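Local structure of RNA-binding protein with serine-rich domain 1 (Homo sapiens, 4A8X) at residues G10-N15 against D19-I24. The protein binds RNA and joins the exon junction complex on spliced mRNAs as an auxiliary component, its RRM domain being required to form the ASAP complex. Sequence-based numbering, arbitrary orientation.
Sequences GRLTRN and DHIMEI
Leu-12 and Ile-21 meet tip to tip where the loop after strand 6-10 passes helix 18-26. The methyl CD1 of Ile-21 sits against both branches of the leucine, 3.7 Å from Leu-12 CD1 and 3.8 Å from Leu-12 CD2, so that it fits against the fork instead of one arm. In Ile-21 the CG1 branch stands anti to the carbonyl carbon (chi1 -70°) and carries CD1 toward the loop. This is the tight, apolar part of the contact. The sheet packs on it: Met-36 touches both residues, Ala-50 and Ile-77 pack on Leu-12, and Val-52 packs on Ile-21.

One residue earlier on the helix, against Asn-15, the contact is looser and polar. The backbone O of Asn-15 lies at the edge of the His-20 imidazole, in its plane, 3.6 Å from His-20 CE1, without a hydrogen bond between them. His-20 ND1 instead accepts from the backbone N of Thr-17, and NE2 is bonded to the backbone of another protein's chain, two bonds on different nitrogens that would hold the ring in its orientation. The loop has its own brace in an ST turn, in which Thr-13 OG1 accepts from Asn-15 N at 3.2 Å along a bent path (144°). Asp-73 OD2 bonds Thr-13 OG1 and Asn-15 ND2, the latter also bonded to the backbone of a second partner chain. This polar side is consistent with the domain's role in ASAP assembly, whereas the Leu-12/Ile-21 pair belongs to the hydrophobic core between sheet and helix at the first beta-alpha connection of an RRM fold.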
loop_
_atom_site.group_PDB
_atom_site.type_symbol
_atom_site.label_atom_id
_atom_site.label_comp_id
_atom_site.label_asym_id
_atom_site.label_seq_id
_atom_site.Cartn_x
_atom_site.Cartn_y
_atom_site.Cartn_z
ATOM N N GLY A 10 0.072 -4.610 -13.556
ATOM C CA GLY A 10 -0.146 -3.177 -13.428
ATOM C C GLY A 10 -0.828 -2.796 -12.118
ATOM O O GLY A 10 -1.414 -3.644 -11.437
ATOM N N ARG A 11 -0.744 -1.512 -11.784
ATOM C CA ARG A 11 -1.384 -0.940 -10.591
ATOM C C ARG A 11 -0.769 -1.442 -9.274
ATOM O O ARG A 11 -1.456 -1.649 -8.287
ATOM C CB ARG A 11 -2.895 -1.215 -10.619
ATOM C CG ARG A 11 -3.678 -0.517 -11.756
ATOM C CD ARG A 11 -3.802 1.021 -11.544
ATOM N NE ARG A 11 -4.544 1.393 -10.323
ATOM C CZ ARG A 11 -4.384 2.536 -9.640
ATOM N NH1 ARG A 11 -3.507 3.455 -10.041
ATOM N NH2 ARG A 11 -5.094 2.757 -8.532
ATOM N N LEU A 12 0.533 -1.637 -9.268
ATOM C CA LEU A 12 1.226 -2.055 -8.068
ATOM C C LEU A 12 1.372 -0.836 -7.175
ATOM O O LEU A 12 1.821 0.221 -7.657
ATOM C CB LEU A 12 2.612 -2.613 -8.428
ATOM C CG LEU A 12 2.638 -3.915 -9.251
ATOM C CD1 LEU A 12 4.081 -4.419 -9.541
ATOM C CD2 LEU A 12 1.855 -5.031 -8.524
ATOM N N THR A 13 1.011 -0.948 -5.895
ATOM C CA THR A 13 1.260 0.154 -4.982
ATOM C C THR A 13 2.748 0.431 -4.776
ATOM O O THR A 13 3.608 -0.410 -5.092
ATOM C CB THR A 13 0.596 -0.018 -3.614
ATOM O OG1 THR A 13 1.387 -0.868 -2.817
ATOM C CG2 THR A 13 -0.828 -0.547 -3.739
ATOM N N ARG A 14 3.043 1.624 -4.231
ATOM C CA ARG A 14 4.404 2.006 -3.889
ATOM C C ARG A 14 5.032 1.162 -2.761
ATOM O O ARG A 14 6.223 1.249 -2.506
ATOM C CB ARG A 14 4.402 3.509 -3.554
ATOM C CG ARG A 14 5.722 4.148 -3.177
ATOM C CD ARG A 14 5.606 5.663 -3.457
ATOM N NE ARG A 14 5.552 5.913 -4.897
ATOM C CZ ARG A 14 5.158 7.053 -5.453
ATOM N NH1 ARG A 14 4.753 8.080 -4.702
ATOM N NH2 ARG A 14 5.167 7.169 -6.770
ATOM N N ASN A 15 4.237 0.361 -2.044
ATOM C CA ASN A 15 4.806 -0.566 -1.065
ATOM C C ASN A 15 5.351 -1.868 -1.720
ATOM O O ASN A 15 6.104 -2.611 -1.087
ATOM C CB ASN A 15 3.740 -1.027 -0.033
ATOM C CG ASN A 15 3.351 0.035 0.948
ATOM O OD1 ASN A 15 4.176 0.838 1.402
ATOM N ND2 ASN A 15 2.076 0.048 1.307
ATOM N N ASP A 19 10.687 -8.546 -4.693
ATOM C CA ASP A 19 10.581 -9.820 -3.949
ATOM C C ASP A 19 9.130 -10.226 -3.668
ATOM O O ASP A 19 8.791 -11.417 -3.638
ATOM C CB ASP A 19 11.361 -9.751 -2.617
ATOM C CG ASP A 19 12.894 -9.994 -2.795
ATOM O OD1 ASP A 19 13.329 -10.515 -3.867
ATOM O OD2 ASP A 19 13.672 -9.680 -1.849
ATOM N N HIS A 20 8.265 -9.241 -3.446
ATOM C CA HIS A 20 6.858 -9.510 -3.232
ATOM C C HIS A 20 6.305 -10.143 -4.511
ATOM O O HIS A 20 5.550 -11.104 -4.460
ATOM C CB HIS A 20 6.058 -8.216 -2.981
ATOM C CG HIS A 20 6.219 -7.635 -1.599
ATOM N ND1 HIS A 20 6.171 -6.288 -1.368
ATOM C CD2 HIS A 20 6.408 -8.222 -0.393
ATOM C CE1 HIS A 20 6.326 -6.057 -0.071
ATOM N NE2 HIS A 20 6.457 -7.222 0.541
ATOM N N ILE A 21 6.702 -9.596 -5.650
ATOM C CA ILE A 21 6.194 -10.064 -6.939
ATOM C C ILE A 21 6.694 -11.482 -7.192
ATOM O O ILE A 21 5.948 -12.329 -7.685
ATOM C CB ILE A 21 6.638 -9.123 -8.088
ATOM C CG1 ILE A 21 5.901 -7.751 -7.982
ATOM C CG2 ILE A 21 6.363 -9.771 -9.439
ATOM C CD1 ILE A 21 4.400 -7.853 -8.089
ATOM N N MET A 22 7.956 -11.743 -6.857
ATOM C CA MET A 22 8.540 -13.083 -7.017
ATOM C C MET A 22 7.756 -14.076 -6.167
ATOM O O MET A 22 7.346 -15.146 -6.650
ATOM C CB MET A 22 10.023 -13.061 -6.583
ATOM C CG MET A 22 10.732 -14.469 -6.604
ATOM S SD MET A 22 10.848 -15.220 -8.272
ATOM C CE MET A 22 11.576 -16.821 -7.856
ATOM N N GLU A 23 7.553 -13.730 -4.896
ATOM C CA GLU A 23 6.832 -14.591 -3.963
ATOM C C GLU A 23 5.372 -14.851 -4.415
ATOM O O GLU A 23 4.895 -15.997 -4.429
ATOM C CB GLU A 23 6.870 -13.986 -2.557
ATOM C CG GLU A 23 6.143 -14.793 -1.542
ATOM C CD GLU A 23 6.197 -14.199 -0.145
ATOM O OE1 GLU A 23 6.987 -13.277 0.108
ATOM O OE2 GLU A 23 5.444 -14.689 0.698
ATOM N N ILE A 24 4.660 -13.797 -4.817
ATOM C CA ILE A 24 3.262 -13.939 -5.135
ATOM C C ILE A 24 3.067 -14.761 -6.437
ATOM O O ILE A 24 2.249 -15.671 -6.491
ATOM C CB ILE A 24 2.601 -12.525 -5.263
ATOM C CG1 ILE A 24 2.439 -11.895 -3.870
ATOM C CG2 ILE A 24 1.289 -12.608 -5.984
ATOM C CD1 ILE A 24 2.117 -10.376 -3.919
#